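Local atomic coordinates of Alr1010 protein (Nostoc, PDB entry 3URG), a protein that probably binds calcium ions, as a member of the cyanobacterial CcbP family. Residues 31-36 / 129-134; 50-55 / 137-142; 66-71 / 113-118. All coordinates share one frame; numbering follows the deposited sequence.

Contacts 1 and 2 share helix 127-141, which meets helix 28-39 in the first and helix 45-59 in the second; their centres lie about 8 Å apart and I34 packs on W52 between them. Contact 1 is at the surface and consists of opposite charges stacked flat, whereas contact 2 is buried and joins two indole rings. Contact 3 lies in the sheet, its centre about 20 Å from that of contact 1, and is partly buried: one tryptophan bridges two strands that are not neighbours. It meets contact 2 through L137 and L140, which pack on S118. From 1 to 3 the chemistry thus passes from ion pair to aromatic pair to CH-pi with a bridging water.

Contact 1: 31-36 / 129-134; sequences EHRIET and TQEAIA
The guanidinium group of R33 and the carboxylate of E131 lie flat on one another, their planes only 2° apart. CD of E131 stands 3.4 Å from CZ of R33, above the centre of the guanidinium plane, so the two groups meet face to face and not along the edge where the N-H bonds point. The pair is still a salt bridge, with NE of R33 3.5 Å from OE1 of E131, but the oxygen is well out of the guanidinium plane and the attraction is one of charge alone. OE2 follows the same face, 3.6 Å from NH1 of R33, while the methylene CG of E131 sits 3.5 Å from NH2 and extends the stack.

The side chains arrive from opposite directions. E131 reaches out almost straight, with CG anti to the backbone N (chi1 -178°) and the chain extended beyond it. R33 starts the same way but folds at chi3 (56°), which turns its flat end parallel to the carboxylate. Because E131 lies over the face, it does not compete for the N-H edge. The stronger partner of R33 is D135, one helical turn after E131, which forms a salt bridge with NE; E131 adds a charge over the face. Two carboxylates of helix 127-141 therefore share one arginine, and the positive charge is likely to ease their mutual repulsion. Y55 of helix 45-59 touches the aliphatic part of R33 at CD.

Next to R33, I34 packs inward on W52, Y138 and W139. The stacked ion pair thus lies at the partly exposed margin of an apolar helix interface, an interhelical salt bridge joining the first and last helices of this CcbP-family fold.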
# COMPACT_ATOMS: atom_id res chain seq x y z
N GLU A 31 -1.39 -10.86 11.76
CA GLU A 31 -2.74 -10.76 12.30
C GLU A 31 -2.77 -9.98 13.61
O GLU A 31 -3.61 -9.11 13.80
CB GLU A 31 -3.36 -12.16 12.49
CG GLU A 31 -3.55 -12.95 11.18
CD GLU A 31 -4.73 -12.46 10.35
OE1 GLU A 31 -5.57 -11.68 10.87
OE2 GLU A 31 -4.83 -12.87 9.18
N HIS A 32 -1.86 -10.29 14.53
CA HIS A 32 -1.84 -9.59 15.81
C HIS A 32 -1.60 -8.10 15.60
O HIS A 32 -2.24 -7.26 16.22
CB HIS A 32 -0.74 -10.16 16.72
CG HIS A 32 -0.64 -9.48 18.05
ND1 HIS A 32 -1.58 -9.65 19.04
CD2 HIS A 32 0.31 -8.66 18.57
CE1 HIS A 32 -1.23 -8.95 20.10
NE2 HIS A 32 -0.09 -8.34 19.84
N ARG A 33 -0.65 -7.79 14.72
CA ARG A 33 -0.28 -6.40 14.49
C ARG A 33 -1.43 -5.65 13.83
O ARG A 33 -1.74 -4.51 14.20
CB ARG A 33 0.98 -6.32 13.63
CG ARG A 33 1.40 -4.90 13.30
CD ARG A 33 2.87 -4.86 12.87
NE ARG A 33 3.15 -5.74 11.74
CZ ARG A 33 3.97 -6.79 11.81
NH1 ARG A 33 4.58 -7.07 12.95
NH2 ARG A 33 4.18 -7.55 10.74
N ILE A 34 -2.07 -6.28 12.85
CA ILE A 34 -3.21 -5.65 12.19
C ILE A 34 -4.33 -5.38 13.19
O ILE A 34 -4.93 -4.30 13.20
CB ILE A 34 -3.75 -6.51 11.05
CG1 ILE A 34 -2.77 -6.49 9.86
CG2 ILE A 34 -5.15 -6.02 10.62
CD1 ILE A 34 -3.03 -7.58 8.85
N GLU A 35 -4.62 -6.37 14.02
CA GLU A 35 -5.67 -6.25 15.03
C GLU A 35 -5.41 -5.12 16.03
O GLU A 35 -6.31 -4.33 16.33
CB GLU A 35 -5.80 -7.57 15.80
CG GLU A 35 -6.66 -7.46 17.04
CD GLU A 35 -6.73 -8.76 17.84
OE1 GLU A 35 -6.59 -8.71 19.07
OE2 GLU A 35 -6.91 -9.83 17.22
N THR A 36 -4.18 -5.04 16.55
CA THR A 36 -3.91 -4.20 17.71
C THR A 36 -3.37 -2.82 17.36
O THR A 36 -3.47 -1.89 18.16
CB THR A 36 -2.95 -4.90 18.72
OG1 THR A 36 -1.65 -5.06 18.13
CG2 THR A 36 -3.48 -6.25 19.10
N THR A 129 9.41 0.04 6.88
CA THR A 129 8.68 0.36 5.65
C THR A 129 8.34 -0.95 4.95
O THR A 129 7.19 -1.18 4.54
CB THR A 129 9.54 1.24 4.69
OG1 THR A 129 9.74 2.53 5.29
CG2 THR A 129 8.86 1.44 3.35
N GLN A 130 9.35 -1.80 4.82
CA GLN A 130 9.16 -3.12 4.22
C GLN A 130 8.06 -3.90 4.94
O GLN A 130 7.21 -4.53 4.31
CB GLN A 130 10.48 -3.89 4.27
CG GLN A 130 10.35 -5.38 4.09
CD GLN A 130 11.51 -6.13 4.73
OE1 GLN A 130 12.53 -6.38 4.08
NE2 GLN A 130 11.37 -6.47 6.01
N GLU A 131 8.08 -3.88 6.27
CA GLU A 131 7.07 -4.59 7.05
C GLU A 131 5.65 -4.10 6.76
O GLU A 131 4.73 -4.90 6.55
CB GLU A 131 7.38 -4.47 8.54
CG GLU A 131 6.41 -5.22 9.44
CD GLU A 131 6.81 -5.13 10.89
OE1 GLU A 131 6.31 -4.22 11.58
OE2 GLU A 131 7.64 -5.96 11.33
N ALA A 132 5.46 -2.78 6.76
CA ALA A 132 4.14 -2.19 6.52
C ALA A 132 3.63 -2.53 5.13
O ALA A 132 2.47 -2.84 4.93
CB ALA A 132 4.17 -0.69 6.73
N ILE A 133 4.51 -2.47 4.14
CA ILE A 133 4.10 -2.88 2.80
C ILE A 133 3.69 -4.36 2.76
O ILE A 133 2.67 -4.71 2.17
CB ILE A 133 5.20 -2.62 1.76
CG1 ILE A 133 5.40 -1.11 1.58
CG2 ILE A 133 4.81 -3.23 0.42
CD1 ILE A 133 6.58 -0.76 0.65
N ALA A 134 4.50 -5.22 3.39
CA ALA A 134 4.19 -6.64 3.49
C ALA A 134 2.87 -6.91 4.22
O ALA A 134 2.15 -7.86 3.89
CB ALA A 134 5.33 -7.38 4.18

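Contact 2: 50-55 / 137-142; sequences MGWYYY and LYWLAR. With MNB (5-mercapto-2-nitro-benzoic acid), chain B.
W52 presents its indole nitrogen to the ring face of W139, in an edge-to-face pair of two buried tryptophans. NE1 of W52 stands 3.3 Å above the plane of the W139 ring, over the six-membered ring and so off-centre on the indole as a whole; it lies within 3.8 Å of all six atoms of that ring, CE3 being 3.5 Å away. The centroids of the five-membered ring of W52 and the six-membered ring of W139 are 4.4 Å apart, with the planes at 60°, so the T-shape is tilted. The benzo ring of W52 also packs on W139, CZ2 of W52 lying 3.6 Å from CE3 of W139.

W52 takes up a first torsion of -92°, well off the usual staggered values, which directs its indole toward helix 127-141. There W136 joins the aromatic cluster, edge-to-face with W52 and its ring meeting that of W139 with the planes about 15° apart, while I34 and I38 of helix 28-39 touch W52. Three helices, 28-39, 45-59 and 127-141, hence share this tryptophan-rich interior.

Another side of helix 45-59 holds the bound 5-mercapto-2-nitrobenzoic acid. M50 CB touches its C4 at 3.5 Å, and Y53 CB approaches its sulfur S5 at 3.7 Å. E46, D91 and C94 complete this pocket, and the sulfur is probably joined to C94, as expected of a thiol treated with Ellman's reagent.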
# COMPACT_ATOMS: atom_id res chain seq x y z
N MET A 50 -9.81 3.86 7.12
CA MET A 50 -9.09 4.96 7.77
C MET A 50 -7.92 4.44 8.61
O MET A 50 -6.81 4.98 8.56
CB MET A 50 -10.03 5.80 8.63
CG MET A 50 -9.39 7.06 9.21
SD MET A 50 -10.43 7.80 10.49
CE MET A 50 -10.26 6.62 11.81
N GLY A 51 -8.17 3.38 9.37
CA GLY A 51 -7.11 2.75 10.14
C GLY A 51 -5.91 2.39 9.28
O GLY A 51 -4.76 2.65 9.64
N TRP A 52 -6.16 1.77 8.14
CA TRP A 52 -5.05 1.38 7.27
C TRP A 52 -4.34 2.61 6.69
O TRP A 52 -3.12 2.61 6.54
CB TRP A 52 -5.55 0.48 6.13
CG TRP A 52 -5.48 -0.97 6.46
CD1 TRP A 52 -6.52 -1.77 6.87
CD2 TRP A 52 -4.32 -1.79 6.43
NE1 TRP A 52 -6.05 -3.06 7.07
CE2 TRP A 52 -4.71 -3.09 6.81
CE3 TRP A 52 -2.99 -1.56 6.10
CZ2 TRP A 52 -3.81 -4.14 6.89
CZ3 TRP A 52 -2.09 -2.61 6.18
CH2 TRP A 52 -2.50 -3.88 6.56
N TYR A 53 -5.11 3.64 6.35
CA TYR A 53 -4.54 4.83 5.74
C TYR A 53 -3.55 5.50 6.70
O TYR A 53 -2.41 5.80 6.33
CB TYR A 53 -5.64 5.83 5.33
CG TYR A 53 -5.12 7.05 4.58
CD1 TYR A 53 -5.01 7.03 3.19
CD2 TYR A 53 -4.75 8.20 5.26
CE1 TYR A 53 -4.53 8.14 2.50
CE2 TYR A 53 -4.26 9.32 4.56
CZ TYR A 53 -4.16 9.28 3.19
OH TYR A 53 -3.70 10.37 2.50
N TYR A 54 -4.00 5.75 7.92
CA TYR A 54 -3.15 6.33 8.96
C TYR A 54 -1.98 5.44 9.33
O TYR A 54 -0.87 5.92 9.58
CB TYR A 54 -3.96 6.67 10.22
CG TYR A 54 -4.89 7.86 10.05
CD1 TYR A 54 -4.56 8.91 9.20
CD2 TYR A 54 -6.09 7.95 10.76
CE1 TYR A 54 -5.40 10.00 9.03
CE2 TYR A 54 -6.94 9.04 10.60
CZ TYR A 54 -6.59 10.07 9.74
OH TYR A 54 -7.42 11.16 9.58
N TYR A 55 -2.21 4.13 9.40
CA TYR A 55 -1.10 3.24 9.73
C TYR A 55 0.01 3.36 8.68
O TYR A 55 1.18 3.56 9.02
CB TYR A 55 -1.57 1.79 9.91
CG TYR A 55 -0.43 0.78 10.01
CD1 TYR A 55 0.29 0.60 11.19
CD2 TYR A 55 -0.08 0.00 8.91
CE1 TYR A 55 1.33 -0.33 11.28
CE2 TYR A 55 0.95 -0.93 8.99
CZ TYR A 55 1.64 -1.09 10.16
OH TYR A 55 2.66 -2.03 10.20
N LEU A 137 0.15 -6.08 1.64
CA LEU A 137 0.11 -7.19 0.68
C LEU A 137 -0.51 -8.45 1.29
O LEU A 137 -1.27 -9.18 0.62
CB LEU A 137 1.52 -7.48 0.16
CG LEU A 137 2.10 -6.32 -0.66
CD1 LEU A 137 3.54 -6.61 -1.12
CD2 LEU A 137 1.20 -6.04 -1.85
N TYR A 138 -0.21 -8.71 2.56
CA TYR A 138 -0.79 -9.86 3.25
C TYR A 138 -2.31 -9.73 3.39
O TYR A 138 -3.05 -10.67 3.12
CB TYR A 138 -0.13 -10.03 4.62
CG TYR A 138 -0.86 -11.02 5.52
CD1 TYR A 138 -1.73 -10.57 6.51
CD2 TYR A 138 -0.65 -12.39 5.39
CE1 TYR A 138 -2.41 -11.48 7.33
CE2 TYR A 138 -1.32 -13.30 6.22
CZ TYR A 138 -2.19 -12.83 7.18
OH TYR A 138 -2.85 -13.73 8.01
N TRP A 139 -2.76 -8.56 3.84
CA TRP A 139 -4.19 -8.28 3.97
C TRP A 139 -4.94 -8.59 2.66
O TRP A 139 -6.00 -9.24 2.68
CB TRP A 139 -4.36 -6.81 4.39
CG TRP A 139 -5.76 -6.24 4.36
CD1 TRP A 139 -6.38 -5.67 3.28
CD2 TRP A 139 -6.66 -6.10 5.46
NE1 TRP A 139 -7.63 -5.22 3.64
CE2 TRP A 139 -7.82 -5.46 4.98
CE3 TRP A 139 -6.61 -6.46 6.81
CZ2 TRP A 139 -8.92 -5.19 5.79
CZ3 TRP A 139 -7.70 -6.18 7.62
CH2 TRP A 139 -8.83 -5.56 7.10
N LEU A 140 -4.38 -8.16 1.54
CA LEU A 140 -5.02 -8.37 0.24
C LEU A 140 -4.99 -9.85 -0.15
O LEU A 140 -5.99 -10.41 -0.58
CB LEU A 140 -4.31 -7.55 -0.84
CG LEU A 140 -4.50 -6.04 -0.68
CD1 LEU A 140 -3.64 -5.26 -1.66
CD2 LEU A 140 -5.97 -5.69 -0.86
N ALA A 141 -3.83 -10.48 0.04
CA ALA A 141 -3.67 -11.90 -0.23
C ALA A 141 -4.68 -12.74 0.55
O ALA A 141 -5.13 -13.79 0.07
CB ALA A 141 -2.25 -12.33 0.11
N ARG A 142 -5.03 -12.30 1.75
CA ARG A 142 -5.95 -13.08 2.57
C ARG A 142 -7.38 -12.89 2.08
O ARG A 142 -8.29 -13.61 2.48
CB ARG A 142 -5.83 -12.70 4.06
CG ARG A 142 -4.59 -13.26 4.76
CD ARG A 142 -4.71 -14.77 4.98
NE ARG A 142 -5.84 -15.08 5.85
CZ ARG A 142 -6.31 -16.30 6.05
NH1 ARG A 142 -5.75 -17.33 5.44
NH2 ARG A 142 -7.35 -16.48 6.86
C6 MNB B . -10.91 9.52 5.07
C1 MNB B . -12.18 9.86 5.39
C2 MNB B . -13.08 8.85 5.87
C3 MNB B . -12.61 7.50 5.99
C4 MNB B . -11.29 7.15 5.65
C5 MNB B . -10.45 8.12 5.20
S5 MNB B . -8.79 7.73 4.78
C10 MNB B . -12.55 11.30 5.21
O12 MNB B . -13.67 11.71 5.40
O11 MNB B . -11.61 12.18 4.70
N7 MNB B . -14.44 9.08 6.24
O9 MNB B . -15.18 8.08 6.63
O8 MNB B . -14.95 10.27 6.28

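Contact 3: 66-71 / 113-118; sequences GKWKKK and YTAKLS
Strands 66-71 and 113-116 run almost perpendicular, their N-to-C directions 93° apart and their axes 8.2 Å apart at closest approach. They are not neighbours: in the sheet order strands 77-86 and 99-104 lie between them, yet W68 comes opposite A115, which is consistent with a strongly curled sheet. The strand order and the 3-10 turn at 117-118 leading to strand 120-122 are consistent with an SH3-like barrel.

W68 spans the gap with CG anti to its own amide nitrogen (chi1 175°). The A115 methyl lies over one indole face, its CB 3.5 Å from the centroid of the five-membered ring and 23° off the normal, a CH-pi contact; K70 CB covers the opposite face, over the ring centre. Farther along, W68 CH2 meets Y113 CB at 3.7 Å, and the two aromatic rings meet obliquely, centroids 5.5 Å apart.

The indole N-H is met in the ring plane by a water, 2.9 Å from W68 NE1, which also accepts from the backbone N of K116 at 3.0 Å. With a leucine in place of W68, the A115 methyl would probably lose its aromatic face and the water its indole donor. The chemistry implies that W68 links two non-adjacent strands by apolar faces and, at its one polar side-chain atom, by a water-bridged hydrogen bond.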
# COMPACT_ATOMS: atom_id res chain seq x y z
N GLY A 66 10.94 2.93 -5.52
CA GLY A 66 10.29 1.69 -5.85
C GLY A 66 10.13 1.48 -7.34
O GLY A 66 10.27 2.42 -8.13
N LYS A 67 9.87 0.23 -7.73
CA LYS A 67 9.50 -0.10 -9.10
C LYS A 67 7.99 -0.14 -9.14
O LYS A 67 7.37 -0.93 -8.42
CB LYS A 67 10.05 -1.47 -9.49
CG LYS A 67 11.56 -1.63 -9.47
CD LYS A 67 11.94 -2.97 -10.06
CE LYS A 67 13.01 -3.68 -9.25
NZ LYS A 67 14.35 -3.02 -9.35
N TRP A 68 7.40 0.70 -9.98
CA TRP A 68 5.96 0.74 -10.15
C TRP A 68 5.54 0.04 -11.43
O TRP A 68 5.99 0.38 -12.52
CB TRP A 68 5.48 2.19 -10.17
CG TRP A 68 4.01 2.39 -10.45
CD1 TRP A 68 2.97 1.55 -10.09
CD2 TRP A 68 3.41 3.51 -11.10
NE1 TRP A 68 1.78 2.09 -10.51
CE2 TRP A 68 2.02 3.30 -11.12
CE3 TRP A 68 3.92 4.69 -11.67
CZ2 TRP A 68 1.13 4.21 -11.68
CZ3 TRP A 68 3.04 5.59 -12.22
CH2 TRP A 68 1.66 5.34 -12.24
N LYS A 69 4.67 -0.96 -11.30
CA LYS A 69 4.11 -1.60 -12.49
C LYS A 69 2.90 -0.81 -12.94
O LYS A 69 1.80 -0.98 -12.41
CB LYS A 69 3.80 -3.07 -12.23
CG LYS A 69 4.97 -3.95 -12.61
CD LYS A 69 4.85 -5.35 -12.07
CE LYS A 69 6.02 -6.21 -12.54
NZ LYS A 69 5.94 -7.59 -11.98
N LYS A 70 3.14 0.07 -13.90
CA LYS A 70 2.11 0.95 -14.44
C LYS A 70 1.47 0.26 -15.64
O LYS A 70 2.07 0.17 -16.72
CB LYS A 70 2.72 2.30 -14.82
CG LYS A 70 1.73 3.30 -15.41
CD LYS A 70 2.38 4.66 -15.62
CE LYS A 70 1.93 5.31 -16.92
NZ LYS A 70 0.50 5.70 -16.92
N LYS A 71 0.24 -0.22 -15.45
CA LYS A 71 -0.43 -1.07 -16.43
C LYS A 71 -1.31 -0.28 -17.40
O LYS A 71 -1.98 0.68 -17.01
CB LYS A 71 -1.28 -2.12 -15.71
CG LYS A 71 -0.52 -2.99 -14.73
CD LYS A 71 -1.50 -3.88 -13.95
CE LYS A 71 -0.76 -4.74 -12.93
NZ LYS A 71 -1.68 -5.56 -12.11
N TYR A 113 2.24 10.98 -10.11
CA TYR A 113 1.18 10.03 -10.44
C TYR A 113 0.57 9.47 -9.16
O TYR A 113 1.16 9.54 -8.09
CB TYR A 113 1.71 8.86 -11.25
CG TYR A 113 2.39 9.21 -12.56
CD1 TYR A 113 1.71 9.09 -13.77
CD2 TYR A 113 3.72 9.62 -12.58
CE1 TYR A 113 2.35 9.41 -14.99
CE2 TYR A 113 4.36 9.94 -13.79
CZ TYR A 113 3.67 9.83 -14.98
OH TYR A 113 4.30 10.14 -16.17
N THR A 114 -0.62 8.90 -9.29
CA THR A 114 -1.21 8.14 -8.20
C THR A 114 -1.08 6.66 -8.54
O THR A 114 -1.44 6.25 -9.63
CB THR A 114 -2.69 8.50 -8.02
OG1 THR A 114 -2.79 9.90 -7.74
CG2 THR A 114 -3.28 7.73 -6.86
N ALA A 115 -0.51 5.89 -7.62
CA ALA A 115 -0.29 4.47 -7.83
C ALA A 115 -0.85 3.67 -6.66
O ALA A 115 -0.76 4.11 -5.50
CB ALA A 115 1.21 4.19 -7.97
N LYS A 116 -1.40 2.50 -6.97
CA LYS A 116 -1.76 1.52 -5.94
C LYS A 116 -0.49 1.01 -5.24
O LYS A 116 0.46 0.57 -5.90
CB LYS A 116 -2.51 0.34 -6.57
CG LYS A 116 -3.77 0.75 -7.30
CD LYS A 116 -4.75 -0.39 -7.48
CE LYS A 116 -4.42 -1.25 -8.67
NZ LYS A 116 -5.64 -1.96 -9.14
N LEU A 117 -0.47 1.05 -3.91
CA LEU A 117 0.67 0.52 -3.16
C LEU A 117 0.94 -0.93 -3.58
O LEU A 117 2.09 -1.37 -3.60
CB LEU A 117 0.40 0.60 -1.65
CG LEU A 117 1.58 0.25 -0.74
CD1 LEU A 117 2.81 1.10 -1.06
CD2 LEU A 117 1.19 0.43 0.73
N SER A 118 -0.11 -1.68 -3.90
CA SER A 118 0.03 -3.09 -4.25
C SER A 118 0.79 -3.30 -5.56
O SER A 118 1.15 -4.43 -5.90
CB SER A 118 -1.35 -3.75 -4.34
OG SER A 118 -2.10 -3.19 -5.41
O HOH W 1 -0.95 1.37 -9.74